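Local coordinates for protein putative silent information regulator 2 (Leishmania infantum, PDB 5OL0) that probably removes acetyl groups from lysine side chains of proteins such as histones, consuming NAD(+), as a zinc-containing class I sirtuin, at residues L24-R29 with L293-G298; V33-L39 with A211-I217; L120-C124 with D202-D207; V233-P238 with D275-D279. All blocks are in the same frame, centred on the assembly; numbering follows the deposited sequence.

In the fold
All four contacts belong to the Rossmann-type NAD-binding domain of the sirtuin fold and are gathered on or beside its parallel sheet. Contact 2 is central, pairing strands 36-40 and 213-217. Contact 3, its centre about 9 Å away, brings helix 198-207 to the next strand, 120-125, and contact 4, its centre about 12 Å away, joins the loops leading into strands 239-242 and 279-282. Contact 1, its centre about 13 Å from that of contact 2, packs helix 21-30 on helix 286-296. Along the chain, contact 1 encloses the other three and contact 3 lies within the span of contact 2, whereas contact 4 opens after contact 2 closes. Helices far apart in sequence thus meet beside strand 213-217.

Contact 1. Residues L24-R29 with L293-G298; sequences LAHYIR and LAEYLG
Residues 24-29 are fully helical, part of helix 21-30, while 293-296 form the last turn of helix 286-296. The chain leaves that helix at Gly-298, whose positive phi (78°, psi 21°) and bonds back into the last turn, including Gly-298 N to Glu-295 O at 3.0 Å, make a Schellman motif. The backbones come closest at Ala-25 and Leu-297, with CA atoms 5.4 Å apart. The small Ala-25 side chain permits this approach: its CB lies 3.4 Å from Tyr-296 CB, 4.0 Å from Leu-293 CD1 and 3.9 Å from Leu-297 CD2. Leu-297 (m, t) also brings CD2 within 3.9 Å of Ile-28 CG2, and Leu-24 and Leu-293, both t, p, meet CD2 to CD2 at 3.9 Å. Arg-29 extends across the exposed edge, donating a hydrogen bond from NH1 to Tyr-296 O (3.0 Å), a carbonyl of the final helical turn; Leu-297 O lies over one face of its guanidinium. This is helix-helix packing with one hydrogen bond to a helix C-terminal turn. Leu-24 and Ile-28 continue onto Leu-213 of strand 213-217, and Leu-293 and Leu-297 onto Phe-110 of helix 106-116, so the pair joins the apolar layer beside the parallel sheet.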
loop_
_atom_site.group_PDB
_atom_site.type_symbol
_atom_site.label_atom_id
_atom_site.label_comp_id
_atom_site.label_asym_id
_atom_site.label_seq_id
_atom_site.Cartn_x
_atom_site.Cartn_y
_atom_site.Cartn_z
ATOM N N LEU A 24 14.632 -10.182 14.329
ATOM C CA LEU A 24 14.628 -9.171 13.314
ATOM C C LEU A 24 15.149 -7.874 13.871
ATOM O O LEU A 24 15.942 -7.180 13.212
ATOM C CB LEU A 24 13.181 -8.999 12.773
ATOM C CG LEU A 24 12.978 -7.827 11.801
ATOM C CD1 LEU A 24 13.891 -7.994 10.650
ATOM C CD2 LEU A 24 11.524 -7.747 11.330
ATOM N N ALA A 25 14.652 -7.480 15.051
ATOM C CA ALA A 25 15.118 -6.224 15.649
ATOM C C ALA A 25 16.632 -6.265 15.926
ATOM O O ALA A 25 17.338 -5.279 15.642
ATOM C CB ALA A 25 14.388 -5.926 16.941
ATOM N N HIS A 26 17.090 -7.376 16.503
ATOM C CA HIS A 26 18.553 -7.647 16.689
ATOM C C HIS A 26 19.313 -7.505 15.409
ATOM O O HIS A 26 20.380 -6.869 15.386
ATOM C CB HIS A 26 18.855 -9.089 17.136
ATOM C CG HIS A 26 18.833 -9.318 18.616
ATOM N ND1 HIS A 26 19.862 -8.916 19.447
ATOM C CD2 HIS A 26 17.961 -10.008 19.400
ATOM C CE1 HIS A 26 19.593 -9.305 20.686
ATOM N NE2 HIS A 26 18.447 -9.969 20.684
ATOM N N TYR A 27 18.804 -8.115 14.341
ATOM C CA TYR A 27 19.504 -8.092 13.052
ATOM C C TYR A 27 19.613 -6.649 12.547
ATOM O O TYR A 27 20.695 -6.203 12.131
ATOM C CB TYR A 27 18.788 -8.969 12.021
ATOM C CG TYR A 27 19.385 -9.010 10.599
ATOM C CD1 TYR A 27 19.075 -7.999 9.634
ATOM C CD2 TYR A 27 20.184 -10.089 10.180
ATOM C CE1 TYR A 27 19.617 -8.029 8.339
ATOM C CE2 TYR A 27 20.691 -10.160 8.853
ATOM C CZ TYR A 27 20.413 -9.143 7.945
ATOM O OH TYR A 27 20.929 -9.167 6.675
ATOM N N ILE A 28 18.508 -5.920 12.590
ATOM C CA ILE A 28 18.519 -4.486 12.208
ATOM C C ILE A 28 19.556 -3.666 13.027
ATOM O O ILE A 28 20.307 -2.830 12.460
ATOM C CB ILE A 28 17.126 -3.866 12.356
ATOM C CG1 ILE A 28 16.170 -4.386 11.226
ATOM C CG2 ILE A 28 17.196 -2.365 12.299
ATOM C CD1 ILE A 28 14.724 -4.101 11.534
ATOM N N ARG A 29 19.601 -3.909 14.327
ATOM C CA ARG A 29 20.501 -3.147 15.195
ATOM C C ARG A 29 21.939 -3.601 15.053
ATOM O O ARG A 29 22.779 -2.776 14.729
ATOM C CB ARG A 29 20.056 -3.184 16.646
ATOM C CG ARG A 29 18.799 -2.335 16.846
ATOM C CD ARG A 29 18.164 -2.520 18.226
ATOM N NE ARG A 29 18.671 -1.570 19.213
ATOM C CZ ARG A 29 18.154 -1.372 20.428
ATOM N NH1 ARG A 29 17.105 -2.078 20.850
ATOM N NH2 ARG A 29 18.706 -0.464 21.237
ATOM N N LEU A 293 7.629 -5.251 17.330
ATOM C CA LEU A 293 8.886 -4.900 16.675
ATOM C C LEU A 293 9.488 -3.611 17.176
ATOM O O LEU A 293 10.722 -3.509 17.474
ATOM C CB LEU A 293 8.731 -4.905 15.142
ATOM C CG LEU A 293 9.922 -4.567 14.291
ATOM C CD1 LEU A 293 11.119 -5.457 14.617
ATOM C CD2 LEU A 293 9.507 -4.712 12.821
ATOM N N ALA A 294 8.627 -2.637 17.347
ATOM C CA ALA A 294 9.024 -1.345 17.870
ATOM C C ALA A 294 9.633 -1.455 19.270
ATOM O O ALA A 294 10.686 -0.836 19.535
ATOM C CB ALA A 294 7.855 -0.398 17.881
ATOM N N GLU A 295 8.995 -2.228 20.141
ATOM C CA GLU A 295 9.538 -2.483 21.464
ATOM C C GLU A 295 10.964 -2.954 21.372
ATOM O O GLU A 295 11.860 -2.370 21.960
ATOM C CB GLU A 295 8.793 -3.571 22.209
ATOM C CG GLU A 295 7.326 -3.370 22.493
ATOM C CD GLU A 295 6.768 -4.589 23.219
ATOM O OE1 GLU A 295 7.402 -4.972 24.227
ATOM O OE2 GLU A 295 5.732 -5.166 22.788
ATOM N N TYR A 296 11.193 -3.986 20.560
ATOM C CA TYR A 296 12.525 -4.558 20.493
ATOM C C TYR A 296 13.539 -3.629 19.846
ATOM O O TYR A 296 14.721 -3.756 20.101
ATOM C CB TYR A 296 12.486 -5.893 19.768
ATOM C CG TYR A 296 11.785 -6.982 20.530
ATOM C CD1 TYR A 296 12.233 -7.370 21.819
ATOM C CD2 TYR A 296 10.711 -7.673 19.979
ATOM C CE1 TYR A 296 11.598 -8.386 22.525
ATOM C CE2 TYR A 296 10.087 -8.702 20.673
ATOM C CZ TYR A 296 10.518 -9.037 21.928
ATOM O OH TYR A 296 9.880 -10.045 22.562
ATOM N N LEU A 297 13.079 -2.696 19.012
ATOM C CA LEU A 297 13.926 -1.727 18.388
ATOM C C LEU A 297 14.241 -0.510 19.300
ATOM O O LEU A 297 14.997 0.375 18.913
ATOM C CB LEU A 297 13.283 -1.285 17.065
ATOM C CG LEU A 297 13.447 -2.267 15.897
ATOM C CD1 LEU A 297 12.626 -1.694 14.751
ATOM C CD2 LEU A 297 14.892 -2.388 15.470
ATOM N N GLY A 298 13.647 -0.442 20.485
ATOM C CA GLY A 298 13.833 0.695 21.350
ATOM C C GLY A 298 12.999 1.886 20.917
ATOM O O GLY A 298 13.316 3.032 21.276
#

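Contact 2. Residues V33-L39 with A211-I217; sequences VRRILVL and AELVIII
Two neighbouring parallel strands, 36-39 and 213-217, pair here in the core of the Rossmann-type sheet; their axes approach to 4.7 Å at 16°, with Leu-37 opposite Val-214, Val-38 opposite Ile-215 and Leu-39 opposite Ile-216. Before the strand, Ala-211 sets CB 4.1 Å from Leu-37 CB. Glu-212 (m, t) then grips the approach to the first strand: its OE1 accepts from Arg-34 N (2.8 Å) and Arg-35 N (3.0 Å), its N donates to Arg-35 O (2.9 Å), and OE2 lies over the guanidinium face of Arg-35, 3.1 Å from NH1, a purely electrostatic salt bridge. Arg-35 also bonds to Ile-210 O through NE. Leu-213 O receives Leu-37 N at 2.8 Å, while Leu-213 CD2 packs on Ile-36 CG1 (4.0 Å). On the other face, Val-214 (p) touches Leu-37 CD2 and Leu-39 CG with CG2, at 4.1 and 4.2 Å. Ile-215 uses both backbone groups, N to Leu-37 O (3.0 Å) and O from Leu-39 N (2.9 Å), and sends CD1 to Ile-36 CG2 (4.0 Å). Ile-216 CG1 meets Leu-39 CD1 at 4.1 Å, near the likely NAD-binding Thr-219. Finally, Ile-217 N donates to Leu-39 O at 2.7 Å.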
loop_
_atom_site.group_PDB
_atom_site.type_symbol
_atom_site.label_atom_id
_atom_site.label_comp_id
_atom_site.label_asym_id
_atom_site.label_seq_id
_atom_site.Cartn_x
_atom_site.Cartn_y
_atom_site.Cartn_z
ATOM N N VAL A 33 21.212 -1.792 9.945
ATOM C CA VAL A 33 20.463 -1.782 8.689
ATOM C C VAL A 33 19.868 -0.426 8.481
ATOM O O VAL A 33 19.122 0.030 9.310
ATOM C CB VAL A 33 19.342 -2.841 8.699
ATOM C CG1 VAL A 33 18.459 -2.684 7.465
ATOM C CG2 VAL A 33 19.995 -4.227 8.658
ATOM N N ARG A 34 20.216 0.184 7.365
ATOM C CA ARG A 34 19.789 1.524 6.984
ATOM C C ARG A 34 18.983 1.615 5.698
ATOM O O ARG A 34 18.473 2.692 5.375
ATOM C CB ARG A 34 21.050 2.409 6.684
ATOM C CG ARG A 34 21.988 2.683 7.835
ATOM C CD ARG A 34 21.348 3.628 8.825
ATOM N NE ARG A 34 21.976 3.566 10.135
ATOM C CZ ARG A 34 21.518 4.180 11.232
ATOM N NH1 ARG A 34 20.428 4.953 11.200
ATOM N NH2 ARG A 34 22.171 4.031 12.380
ATOM N N ARG A 35 18.933 0.558 4.912
ATOM C CA ARG A 35 18.253 0.598 3.650
ATOM C C ARG A 35 17.030 -0.391 3.702
ATOM O O ARG A 35 17.074 -1.490 3.112
ATOM C CB ARG A 35 19.249 0.272 2.532
ATOM C CG ARG A 35 20.416 1.294 2.539
ATOM C CD ARG A 35 21.096 1.387 1.233
ATOM N NE ARG A 35 21.501 0.065 0.765
ATOM C CZ ARG A 35 22.698 -0.493 0.937
ATOM N NH1 ARG A 35 23.673 0.144 1.604
ATOM N NH2 ARG A 35 22.933 -1.701 0.415
ATOM N N ILE A 36 16.008 -0.014 4.476
ATOM C CA ILE A 36 14.813 -0.862 4.663
ATOM C C ILE A 36 13.770 -0.416 3.614
ATOM O O ILE A 36 13.369 0.733 3.587
ATOM C CB ILE A 36 14.179 -0.802 6.053
ATOM C CG1 ILE A 36 15.223 -1.177 7.111
ATOM C CG2 ILE A 36 12.947 -1.715 6.130
ATOM C CD1 ILE A 36 14.785 -0.998 8.567
ATOM N N LEU A 37 13.358 -1.360 2.770
ATOM C CA LEU A 37 12.266 -1.130 1.833
ATOM C C LEU A 37 10.987 -1.636 2.492
ATOM O O LEU A 37 10.909 -2.790 2.883
ATOM C CB LEU A 37 12.538 -1.877 0.550
ATOM C CG LEU A 37 11.435 -1.849 -0.506
ATOM C CD1 LEU A 37 11.317 -0.478 -1.112
ATOM C CD2 LEU A 37 11.761 -2.854 -1.574
ATOM N N VAL A 38 10.010 -0.754 2.635
ATOM C CA VAL A 38 8.758 -1.148 3.232
ATOM C C VAL A 38 7.744 -1.098 2.139
ATOM O O VAL A 38 7.609 -0.087 1.436
ATOM C CB VAL A 38 8.343 -0.195 4.377
ATOM C CG1 VAL A 38 7.020 -0.672 5.060
ATOM C CG2 VAL A 38 9.433 -0.118 5.410
ATOM N N LEU A 39 7.026 -2.187 1.998
ATOM C CA LEU A 39 5.857 -2.301 1.118
ATOM C C LEU A 39 4.575 -2.453 1.908
ATOM O O LEU A 39 4.506 -3.245 2.867
ATOM C CB LEU A 39 5.982 -3.553 0.238
ATOM C CG LEU A 39 7.320 -3.739 -0.446
ATOM C CD1 LEU A 39 7.282 -4.935 -1.376
ATOM C CD2 LEU A 39 7.724 -2.504 -1.241
ATOM N N ALA A 211 18.166 -2.820 -1.524
ATOM C CA ALA A 211 17.612 -3.014 -0.165
ATOM C C ALA A 211 18.481 -3.951 0.673
ATOM O O ALA A 211 19.045 -4.903 0.160
ATOM C CB ALA A 211 16.196 -3.557 -0.208
ATOM N N GLU A 212 18.539 -3.693 1.965
ATOM C CA GLU A 212 19.182 -4.593 2.959
ATOM C C GLU A 212 18.145 -5.441 3.711
ATOM O O GLU A 212 18.497 -6.345 4.437
ATOM C CB GLU A 212 19.938 -3.752 4.014
ATOM C CG GLU A 212 21.212 -3.127 3.497
ATOM C CD GLU A 212 21.805 -1.974 4.361
ATOM O OE1 GLU A 212 21.179 -1.358 5.263
ATOM O OE2 GLU A 212 22.967 -1.653 4.069
ATOM N N LEU A 213 16.866 -5.094 3.550
ATOM C CA LEU A 213 15.761 -5.679 4.279
ATOM C C LEU A 213 14.475 -5.176 3.640
ATOM O O LEU A 213 14.364 -3.976 3.268
ATOM C CB LEU A 213 15.797 -5.296 5.752
ATOM C CG LEU A 213 14.604 -5.756 6.578
ATOM C CD1 LEU A 213 14.507 -7.267 6.690
ATOM C CD2 LEU A 213 14.642 -5.079 7.933
ATOM N N VAL A 214 13.516 -6.085 3.512
ATOM C CA VAL A 214 12.226 -5.742 2.990
ATOM C C VAL A 214 11.178 -6.248 3.988
ATOM O O VAL A 214 11.319 -7.328 4.549
ATOM C CB VAL A 214 12.045 -6.182 1.535
ATOM C CG1 VAL A 214 12.231 -7.640 1.361
ATOM C CG2 VAL A 214 10.674 -5.791 1.021
ATOM N N ILE A 215 10.235 -5.373 4.321
ATOM C CA ILE A 215 9.172 -5.669 5.258
ATOM C C ILE A 215 7.940 -5.352 4.461
ATOM O O ILE A 215 7.787 -4.227 3.933
ATOM C CB ILE A 215 9.202 -4.739 6.500
ATOM C CG1 ILE A 215 10.546 -4.855 7.240
ATOM C CG2 ILE A 215 8.042 -5.068 7.433
ATOM C CD1 ILE A 215 10.651 -3.938 8.471
ATOM N N ILE A 216 7.064 -6.349 4.355
ATOM C CA ILE A 216 5.980 -6.357 3.402
ATOM C C ILE A 216 4.729 -6.525 4.233
ATOM O O ILE A 216 4.514 -7.609 4.810
ATOM C CB ILE A 216 6.133 -7.572 2.453
ATOM C CG1 ILE A 216 7.476 -7.511 1.765
ATOM C CG2 ILE A 216 4.934 -7.719 1.478
ATOM C CD1 ILE A 216 7.867 -8.804 1.028
ATOM N N ILE A 217 3.932 -5.455 4.357
ATOM C CA ILE A 217 2.850 -5.453 5.335
ATOM C C ILE A 217 1.498 -5.387 4.675
ATOM O O ILE A 217 1.057 -4.312 4.149
ATOM C CB ILE A 217 2.962 -4.281 6.309
ATOM C CG1 ILE A 217 4.409 -4.185 6.820
ATOM C CG2 ILE A 217 1.863 -4.433 7.386
ATOM C CD1 ILE A 217 4.715 -3.056 7.776
#

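Contact 3. Residues L120-C124 with D202-D207; sequences LLRCC and DALHHD
Asp-207 and Arg-122 have the largest areas buried here, followed by Leu-121. The chain turns a corner at Leu-121 (phi/psi -75/-47°) before extending into strand 122-124, and residues 202-207 lie on helix 198-207, with a wider pi-type turn across 203-207. The strand and helix axes approach to 10.2 Å and cross at -141°; the nearest CA atoms, those of Leu-121 and Asp-207, are 7.0 Å apart, so side chains bridge the gap. Arg-122, with chi1 t and chi2 p, reaches out to place NH1 between two carboxylates near its guanidinium plane: Asp-207 OD2 at 2.6 Å and Asp-202 OD2 at 2.9 Å, both hydrogen-bonded salt bridges. The CA-to-CB bond of Asp-207 (chi1 m) points toward the strand segment. Asp-202 (t) divides its oxygens, since OD1 takes a hydrogen bond from His-206 ND1 at 3.1 Å. The result is a salt-bridge network in which one arginine ties together Asp-202 and Asp-207, five residues apart on the helix. Leu-121 (t, p) covers one side of Asp-207, its CD2 3.5 Å from Asp-207 O and its CD1 3.5 Å from Asp-207 OD1. Cys-124 SG packs on Ala-203 CB at 3.6 Å. Helix 198-207 thereby lies against strand 120-125, which is flanked in the parallel sheet by strands 36-40 and 142-144, while Leu-204 faces Leu-228, Leu-229 and Val-232.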
loop_
_atom_site.group_PDB
_atom_site.type_symbol
_atom_site.label_atom_id
_atom_site.label_comp_id
_atom_site.label_asym_id
_atom_site.label_seq_id
_atom_site.Cartn_x
_atom_site.Cartn_y
_atom_site.Cartn_z
ATOM N N LEU A 120 14.929 4.138 6.506
ATOM C CA LEU A 120 13.981 3.882 5.443
ATOM C C LEU A 120 14.599 4.185 4.157
ATOM O O LEU A 120 14.887 5.313 3.903
ATOM C CB LEU A 120 12.731 4.700 5.635
ATOM C CG LEU A 120 11.546 4.451 4.685
ATOM C CD1 LEU A 120 10.917 3.079 4.930
ATOM C CD2 LEU A 120 10.526 5.515 4.953
ATOM N N LEU A 121 14.787 3.183 3.297
ATOM C CA LEU A 121 15.185 3.423 1.919
ATOM C C LEU A 121 13.990 3.963 1.092
ATOM O O LEU A 121 14.100 4.914 0.318
ATOM C CB LEU A 121 15.689 2.145 1.346
ATOM C CG LEU A 121 16.103 2.095 -0.118
ATOM C CD1 LEU A 121 17.315 2.988 -0.435
ATOM C CD2 LEU A 121 16.349 0.612 -0.406
ATOM N N ARG A 122 12.835 3.325 1.217
ATOM C CA ARG A 122 11.665 3.786 0.466
ATOM C C ARG A 122 10.479 3.088 1.049
ATOM O O ARG A 122 10.589 1.950 1.512
ATOM C CB ARG A 122 11.797 3.425 -1.022
ATOM C CG ARG A 122 11.072 4.382 -1.978
ATOM C CD ARG A 122 11.922 5.653 -2.128
ATOM N NE ARG A 122 11.265 6.672 -2.967
ATOM C CZ ARG A 122 11.398 6.750 -4.312
ATOM N NH1 ARG A 122 12.112 5.868 -4.998
ATOM N NH2 ARG A 122 10.777 7.701 -4.986
ATOM N N CYS A 123 9.361 3.777 1.048
ATOM C CA CYS A 123 8.096 3.162 1.373
ATOM C C CYS A 123 7.273 3.141 0.089
ATOM O O CYS A 123 7.042 4.199 -0.519
ATOM C CB CYS A 123 7.339 3.976 2.438
ATOM S SG CYS A 123 5.696 3.260 2.771
ATOM N N CYS A 124 6.829 1.959 -0.318
ATOM C CA CYS A 124 6.036 1.816 -1.551
ATOM C C CYS A 124 4.719 1.212 -1.136
ATOM O O CYS A 124 4.703 0.107 -0.588
ATOM C CB CYS A 124 6.740 0.870 -2.495
ATOM S SG CYS A 124 8.336 1.480 -3.199
ATOM N N ASP A 202 11.326 4.019 -10.524
ATOM C CA ASP A 202 12.555 4.457 -9.773
ATOM C C ASP A 202 12.805 3.507 -8.602
ATOM O O ASP A 202 13.883 2.937 -8.436
ATOM C CB ASP A 202 12.310 5.883 -9.270
ATOM C CG ASP A 202 13.527 6.498 -8.630
ATOM O OD1 ASP A 202 14.427 6.896 -9.383
ATOM O OD2 ASP A 202 13.609 6.545 -7.377
ATOM N N ALA A 203 11.741 3.252 -7.849
ATOM C CA ALA A 203 11.844 2.347 -6.745
ATOM C C ALA A 203 12.171 0.918 -7.173
ATOM O O ALA A 203 13.028 0.310 -6.611
ATOM C CB ALA A 203 10.599 2.418 -5.897
ATOM N N LEU A 204 11.526 0.418 -8.212
ATOM C CA LEU A 204 11.792 -0.956 -8.687
ATOM C C LEU A 204 13.192 -1.210 -9.246
ATOM O O LEU A 204 13.790 -2.275 -9.019
ATOM C CB LEU A 204 10.793 -1.308 -9.797
ATOM C CG LEU A 204 10.834 -2.750 -10.369
ATOM C CD1 LEU A 204 10.325 -3.719 -9.333
ATOM C CD2 LEU A 204 10.030 -2.858 -11.686
ATOM N N HIS A 205 13.667 -0.254 -10.038
ATOM C CA HIS A 205 14.943 -0.385 -10.725
ATOM C C HIS A 205 16.080 0.053 -9.845
ATOM O O HIS A 205 17.137 -0.491 -9.991
ATOM C CB HIS A 205 14.974 0.468 -12.024
ATOM C CG HIS A 205 13.960 0.050 -13.019
ATOM N ND1 HIS A 205 13.293 0.949 -13.820
ATOM C CD2 HIS A 205 13.412 -1.164 -13.269
ATOM C CE1 HIS A 205 12.426 0.294 -14.571
ATOM N NE2 HIS A 205 12.464 -0.982 -14.240
ATOM N N HIS A 206 15.858 1.035 -8.960
ATOM C CA HIS A 206 16.947 1.658 -8.172
ATOM C C HIS A 206 16.920 1.372 -6.718
ATOM O O HIS A 206 17.962 1.245 -6.157
ATOM C CB HIS A 206 16.983 3.184 -8.359
ATOM C CG HIS A 206 17.060 3.586 -9.803
ATOM N ND1 HIS A 206 16.373 4.668 -10.308
ATOM C CD2 HIS A 206 17.630 2.976 -10.864
ATOM C CE1 HIS A 206 16.589 4.758 -11.608
ATOM N NE2 HIS A 206 17.339 3.748 -11.970
ATOM N N ASP A 207 15.761 1.345 -6.066
ATOM C CA ASP A 207 15.780 1.067 -4.625
ATOM C C ASP A 207 15.847 -0.420 -4.358
ATOM O O ASP A 207 16.663 -0.902 -3.568
ATOM C CB ASP A 207 14.563 1.651 -3.946
ATOM C CG ASP A 207 14.576 3.146 -3.906
ATOM O OD1 ASP A 207 15.579 3.687 -3.447
ATOM O OD2 ASP A 207 13.570 3.791 -4.273
#

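Contact 4. Residues V233-P238 with D275-D279; sequences VPKSVP and DVCRD
A type I beta turn from Pro-234 to Val-237, closed by Val-237 N to Pro-234 O at 3.1 Å, receives the side chain of Arg-278 from the irregular segment before strand 279-282. The CA atoms of Pro-238 and Arg-278 are 4.5 Å apart, and Pro-238 CA meets Arg-278 O at 3.1 Å in a CA-H...O contact. Arg-278 folds over the turn with chi1 50° and chi2 73° (p, p), then extends with chi3 171°. Its NH1 donates to Val-237 O (2.8 Å) and Pro-234 O (2.9 Å), while Lys-235 O lies over a face of the guanidinium. A water 2.9 Å from Arg-278 NH2 and 2.6 Å from Val-233 O bridges the two. Lys-235 (p, t) runs out alongside the other segment, NZ 4.4 Å from Asp-275 CA, and Val-276 (m) rests CG2 3.9 Å from Ser-236 CA. Asp-279 OD1 lies 3.5 Å from Arg-278 NE but well out of the guanidinium plane, so only charges interact; it also salt-bridges Arg-239. Thus uncharged backbone carbonyls, set by the turn, chiefly hold the cation.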
loop_
_atom_site.group_PDB
_atom_site.type_symbol
_atom_site.label_atom_id
_atom_site.label_comp_id
_atom_site.label_asym_id
_atom_site.label_seq_id
_atom_site.Cartn_x
_atom_site.Cartn_y
_atom_site.Cartn_z
ATOM N N VAL A 233 14.867 -7.653 -5.049
ATOM C CA VAL A 233 15.850 -7.394 -4.008
ATOM C C VAL A 233 16.899 -8.508 -4.058
ATOM O O VAL A 233 16.606 -9.593 -4.537
ATOM C CB VAL A 233 15.228 -7.301 -2.603
ATOM C CG1 VAL A 233 14.111 -6.280 -2.617
ATOM C CG2 VAL A 233 14.719 -8.641 -2.113
ATOM N N PRO A 234 18.094 -8.261 -3.518
ATOM C CA PRO A 234 19.129 -9.315 -3.544
ATOM C C PRO A 234 18.638 -10.645 -2.911
ATOM O O PRO A 234 17.902 -10.650 -1.915
ATOM C CB PRO A 234 20.274 -8.692 -2.760
ATOM C CG PRO A 234 20.084 -7.198 -2.902
ATOM C CD PRO A 234 18.595 -6.989 -2.955
ATOM N N LYS A 235 19.057 -11.761 -3.495
ATOM C CA LYS A 235 18.659 -13.111 -3.060
ATOM C C LYS A 235 19.022 -13.447 -1.616
ATOM O O LYS A 235 18.438 -14.333 -1.033
ATOM C CB LYS A 235 19.242 -14.205 -3.992
ATOM C CG LYS A 235 20.787 -14.236 -4.079
ATOM C CD LYS A 235 21.415 -15.592 -4.494
ATOM C CE LYS A 235 22.294 -16.198 -3.393
ATOM N NZ LYS A 235 23.023 -17.374 -3.914
ATOM N N SER A 236 19.948 -12.711 -1.039
ATOM C CA SER A 236 20.420 -12.951 0.313
ATOM C C SER A 236 19.766 -12.074 1.367
ATOM O O SER A 236 19.983 -12.306 2.566
ATOM C CB SER A 236 21.920 -12.651 0.348
ATOM O OG SER A 236 22.146 -11.307 -0.125
ATOM N N VAL A 237 18.985 -11.071 0.991
ATOM C CA VAL A 237 18.456 -10.184 2.035
ATOM C C VAL A 237 17.147 -10.711 2.655
ATOM O O VAL A 237 16.326 -11.275 1.957
ATOM C CB VAL A 237 18.316 -8.729 1.600
ATOM C CG1 VAL A 237 19.678 -8.179 1.149
ATOM C CG2 VAL A 237 17.186 -8.540 0.623
ATOM N N PRO A 238 16.957 -10.497 3.953
ATOM C CA PRO A 238 15.745 -10.929 4.606
ATOM C C PRO A 238 14.490 -10.229 4.052
ATOM O O PRO A 238 14.540 -9.011 3.677
ATOM C CB PRO A 238 15.951 -10.582 6.080
ATOM C CG PRO A 238 17.125 -9.685 6.125
ATOM C CD PRO A 238 17.909 -9.878 4.886
ATOM N N ASP A 275 20.651 -21.044 -2.409
ATOM C CA ASP A 275 20.014 -19.815 -1.929
ATOM C C ASP A 275 19.578 -19.860 -0.434
ATOM O O ASP A 275 18.698 -20.667 -0.034
ATOM C CB ASP A 275 18.819 -19.439 -2.846
ATOM C CG ASP A 275 17.781 -20.581 -3.026
ATOM O OD1 ASP A 275 17.881 -21.641 -2.380
ATOM O OD2 ASP A 275 16.835 -20.399 -3.830
ATOM N N VAL A 276 20.185 -18.988 0.381
ATOM C CA VAL A 276 19.864 -18.902 1.838
ATOM C C VAL A 276 18.349 -18.767 2.208
ATOM O O VAL A 276 17.500 -18.365 1.400
ATOM C CB VAL A 276 20.668 -17.793 2.603
ATOM C CG1 VAL A 276 22.176 -18.107 2.651
ATOM C CG2 VAL A 276 20.357 -16.389 2.070
ATOM N N CYS A 277 18.048 -19.144 3.450
ATOM C CA CYS A 277 16.726 -19.100 4.006
ATOM C C CYS A 277 16.574 -17.678 4.611
ATOM O O CYS A 277 17.226 -17.324 5.605
ATOM C CB CYS A 277 16.586 -20.233 5.019
ATOM S SG CYS A 277 15.066 -20.194 5.973
ATOM N N ARG A 278 15.800 -16.838 3.913
ATOM C CA ARG A 278 15.737 -15.414 4.213
ATOM C C ARG A 278 14.316 -14.825 4.391
ATOM O O ARG A 278 14.217 -13.665 4.715
ATOM C CB ARG A 278 16.598 -14.594 3.211
ATOM C CG ARG A 278 16.414 -14.855 1.714
ATOM C CD ARG A 278 15.114 -14.291 1.222
ATOM N NE ARG A 278 14.951 -14.320 -0.220
ATOM C CZ ARG A 278 15.271 -13.342 -1.066
ATOM N NH1 ARG A 278 15.830 -12.193 -0.687
ATOM N NH2 ARG A 278 15.011 -13.532 -2.331
ATOM N N ASP A 279 13.267 -15.617 4.184
ATOM C CA ASP A 279 11.860 -15.209 4.292
ATOM C C ASP A 279 11.295 -15.649 5.602
ATOM O O ASP A 279 11.708 -16.671 6.158
ATOM C CB ASP A 279 11.011 -15.876 3.203
ATOM C CG ASP A 279 11.409 -15.468 1.832
ATOM O OD1 ASP A 279 11.968 -14.373 1.674
ATOM O OD2 ASP A 279 11.169 -16.244 0.888
HETATM O O HOH W 1 14.798 -11.381 -4.254
#